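Local coordinates for protein C alpha-dehydrogenase (Sphingobium sp. SYK-6, PDB 4YAG) that oxidises secondary alcohols with NAD as cofactor, as a short-chain dehydrogenase/reductase of the lignin beta-aryl ether cleavage pathway, at residues I166-T169 / E170-D174; D236-V239 / D240-H244. One frame throughout, in Å; residues are numbered along the deposited sequence.

Contact 1 (I166-T169 / E170-D174)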
# COMPACT_ATOMS: atom_id res chain seq x y z
N ILE A 166 6.14 -1.56 4.70
CA ILE A 166 6.58 -2.64 5.55
C ILE A 166 6.51 -3.97 4.77
O ILE A 166 7.46 -4.74 4.72
CB ILE A 166 5.74 -2.70 6.84
CG1 ILE A 166 5.95 -1.44 7.68
CG2 ILE A 166 6.09 -3.96 7.61
CD1 ILE A 166 4.96 -1.29 8.84
N THR A 167 5.35 -4.24 4.15
CA THR A 167 5.16 -5.48 3.41
C THR A 167 6.10 -5.56 2.21
O THR A 167 6.66 -6.60 1.92
CB THR A 167 3.70 -5.60 2.99
OG1 THR A 167 2.89 -5.63 4.18
CG2 THR A 167 3.44 -6.87 2.17
N LEU A 168 6.24 -4.45 1.49
CA LEU A 168 7.18 -4.37 0.37
C LEU A 168 8.55 -4.87 0.81
O LEU A 168 9.19 -5.68 0.13
CB LEU A 168 7.25 -2.93 -0.12
CG LEU A 168 8.36 -2.58 -1.11
CD1 LEU A 168 8.10 -3.31 -2.44
CD2 LEU A 168 8.48 -1.10 -1.31
N THR A 169 9.01 -4.37 1.94
CA THR A 169 10.36 -4.67 2.40
C THR A 169 10.47 -6.15 2.74
O THR A 169 11.45 -6.82 2.39
CB THR A 169 10.75 -3.81 3.60
OG1 THR A 169 10.54 -2.43 3.30
CG2 THR A 169 12.21 -4.03 3.94
N GLU A 170 9.47 -6.69 3.42
CA GLU A 170 9.47 -8.10 3.76
C GLU A 170 9.53 -8.98 2.50
O GLU A 170 10.27 -9.97 2.42
CB GLU A 170 8.18 -8.45 4.52
CG GLU A 170 8.05 -7.82 5.87
CD GLU A 170 6.65 -8.01 6.48
OE1 GLU A 170 5.71 -8.38 5.74
OE2 GLU A 170 6.51 -7.79 7.71
N THR A 171 8.74 -8.61 1.51
CA THR A 171 8.61 -9.47 0.34
C THR A 171 9.84 -9.45 -0.54
O THR A 171 10.17 -10.48 -1.14
CB THR A 171 7.36 -9.12 -0.49
OG1 THR A 171 7.50 -7.81 -1.08
CG2 THR A 171 6.13 -9.20 0.39
N ILE A 172 10.54 -8.32 -0.63
CA ILE A 172 11.71 -8.27 -1.50
C ILE A 172 12.93 -8.97 -0.90
O ILE A 172 13.90 -9.19 -1.62
CB ILE A 172 12.12 -6.83 -1.90
CG1 ILE A 172 12.61 -6.04 -0.69
CG2 ILE A 172 10.97 -6.12 -2.62
CD1 ILE A 172 13.10 -4.64 -1.02
N ARG A 173 12.88 -9.33 0.38
CA ARG A 173 14.07 -9.82 1.06
C ARG A 173 14.73 -10.99 0.33
O ARG A 173 15.94 -11.02 0.11
CB ARG A 173 13.75 -10.21 2.52
CG ARG A 173 14.97 -10.52 3.36
CD ARG A 173 14.58 -10.88 4.78
NE ARG A 173 15.66 -10.55 5.69
CZ ARG A 173 15.79 -10.98 6.94
NH1 ARG A 173 14.90 -11.83 7.47
NH2 ARG A 173 16.83 -10.57 7.65
N ASP A 174 13.94 -12.00 -0.04
CA ASP A 174 14.56 -13.18 -0.62
C ASP A 174 15.17 -12.89 -1.99
O ASP A 174 16.21 -13.44 -2.34
CB ASP A 174 13.59 -14.37 -0.68
CG ASP A 174 12.46 -14.16 -1.67
OD1 ASP A 174 11.42 -13.63 -1.26
OD2 ASP A 174 12.60 -14.55 -2.86
O HOH W 1 2.92 -8.05 5.41

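Contact 2 (D236-V239 / D240-H244)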
# COMPACT_ATOMS: atom_id res chain seq x y z
N ASP A 236 22.14 5.56 14.37
CA ASP A 236 22.95 4.49 14.95
C ASP A 236 22.20 3.17 14.90
O ASP A 236 22.80 2.11 14.70
CB ASP A 236 23.39 4.84 16.36
CG ASP A 236 24.59 5.76 16.35
OD1 ASP A 236 25.37 5.74 15.36
OD2 ASP A 236 24.77 6.50 17.35
N MET A 237 20.89 3.21 15.08
CA MET A 237 20.09 1.98 14.93
C MET A 237 20.20 1.43 13.53
O MET A 237 20.16 0.21 13.32
CB MET A 237 18.61 2.25 15.23
CG MET A 237 18.32 2.70 16.63
SD MET A 237 16.57 3.01 16.85
CE MET A 237 16.58 3.81 18.45
N ILE A 238 20.23 2.32 12.55
CA ILE A 238 20.36 1.93 11.16
C ILE A 238 21.76 1.40 10.84
O ILE A 238 21.90 0.43 10.08
CB ILE A 238 19.91 3.08 10.20
CG1 ILE A 238 18.40 3.29 10.35
CG2 ILE A 238 20.28 2.81 8.76
CD1 ILE A 238 17.59 2.03 10.11
N VAL A 239 22.81 1.98 11.41
CA VAL A 239 24.15 1.41 11.28
C VAL A 239 24.09 -0.05 11.76
O VAL A 239 24.55 -0.96 11.04
CB VAL A 239 25.19 2.21 12.10
CG1 VAL A 239 26.49 1.44 12.26
CG2 VAL A 239 25.43 3.57 11.44
N ASP A 240 23.49 -0.29 12.93
CA ASP A 240 23.44 -1.65 13.47
C ASP A 240 22.63 -2.57 12.54
O ASP A 240 23.00 -3.74 12.34
CB ASP A 240 22.85 -1.67 14.87
CG ASP A 240 23.75 -0.99 15.91
OD1 ASP A 240 24.96 -0.81 15.67
OD2 ASP A 240 23.23 -0.62 16.99
N ALA A 241 21.55 -2.07 11.96
CA ALA A 241 20.68 -2.87 11.10
C ALA A 241 21.40 -3.26 9.81
O ALA A 241 21.18 -4.37 9.28
CB ALA A 241 19.39 -2.11 10.77
N ILE A 242 22.21 -2.36 9.26
CA ILE A 242 23.00 -2.66 8.07
C ILE A 242 24.11 -3.66 8.37
O ILE A 242 24.30 -4.64 7.64
CB ILE A 242 23.58 -1.37 7.46
CG1 ILE A 242 22.45 -0.49 6.96
CG2 ILE A 242 24.54 -1.68 6.34
CD1 ILE A 242 22.87 0.96 6.80
N VAL A 243 24.85 -3.43 9.45
CA VAL A 243 25.94 -4.32 9.83
C VAL A 243 25.43 -5.73 10.09
O VAL A 243 26.09 -6.71 9.71
CB VAL A 243 26.70 -3.77 11.07
CG1 VAL A 243 27.69 -4.79 11.59
CG2 VAL A 243 27.43 -2.49 10.69
N HIS A 244 24.30 -5.83 10.78
CA HIS A 244 23.80 -7.13 11.23
C HIS A 244 22.65 -7.68 10.40
O HIS A 244 22.09 -8.74 10.74
CB HIS A 244 23.40 -7.04 12.69
CG HIS A 244 24.58 -6.79 13.57
ND1 HIS A 244 25.53 -7.75 13.81
CD2 HIS A 244 24.98 -5.67 14.22
CE1 HIS A 244 26.48 -7.23 14.58
NE2 HIS A 244 26.17 -5.98 14.84
O HOH W 2 25.49 1.97 15.88

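Contact 1 (I166-T169 / E170-D174)
E170 N, T171 N and I172 N donate to the carbonyl oxygens of I166, T167 and L168, successive i to i+4 bonds of one continuous alpha-helix. T171 adds a side-chain bond to this backbone: chi1 of 67° sets its hydroxyl between its own N and carbonyl carbon, from where OG1 donates to L168 O at 3.0 Å. The hydroxyl comes from above the carbonyl plane, on the same face as I172 N, and L168 O is thus gripped twice. A water joins T167 OG1, at 2.7 Å, to E170 OE1, at 2.8 Å, one turn on. The helix is 156-177, the crossover of the beta-alpha-beta unit between strands 137-142 and 181-187, and its earlier turns carry the NADH-binding Y158 and K162. E170 runs beside I166, with OE2 3.9 Å from I166 CG2. That oxygen is bonded to Y248 OH and forms a salt bridge with R262 of the second subunit, so a glutamate suits this buried subunit interface. On another side of the helix L168 and I172 meet at an angle, L168 CD1 lying 4.0 Å from I172 CG2, and both pack on I123 of helix 105-133. T167 and T171 pack on A163 and A156 of the second subunit, small residues consistent with close approach.

Contact 2 (D236-V239 / D240-H244)
This is a one-turn contact within helix 231-244, an amphipathic helix packed against the Rossmann-type core, where I238 and I242 meet on its inner side. Four i to i+4 backbone bonds carry it, the straightest being V243 N to V239 O at 3.0 Å and 171°. I238 CG2 touches I242 CD1 at 3.7 Å, the two side chains meeting at a slant. The extended chain of I242, chi2 160°, carries CD1 back over the preceding turn, where it also lies 3.5 Å from I238 O. Beta-branched isoleucines suit this face: I238 reaches I21 of helix 16-27 and V140 of strand 137-142, while I242 packs on L25 and H138. A241 rests against V249 of strand 248-250, its small side chain consistent with a close approach. Beside this apolar strip V239 CG1 lies 4.3 Å from V243 CG2, a looser pairing.

On the more polar side, D240 swings its carboxylate back toward the previous turn, CG anti to its carbonyl carbon (chi1 -67°). A water donates to both D236 O, at 2.9 Å, and D240 OD1, at 2.8 Å, tying the carboxylate to the backbone. With an alanine here instead of D240, the water would probably lose one of these two acceptors and be less firmly held at D236 O. The carboxylates of D236 and D240 do not touch, D236 OD1 and D240 OD1 being 6.6 Å apart, and D236 OD1 has its own salt bridge to R24. That arginine probably offsets part of the negative charge on this side, while hydrocarbon packing holds the inner side to the core.

In the fold
From the N terminus the chain first builds five of the seven strands of the parallel sheet, then enters helix 156-177, where contact 1 lies between strands 137-142 and 181-187. Contact 2 follows in series on helix 231-244, just before the last strand, 248-250. Each is confined to neighbouring turns of its own helix, so neither closes a long loop, and they neither nest nor cross. The centres of contact 1 and contact 2 are about 18 Å apart, and the nearest atoms of contact 1 and contact 2 about 6 Å, without touching. Contact 1 joins the core to helix 105-133 and the second subunit; contact 2 joins helix 16-27 to strands 137-142 and 248-250 within one chain.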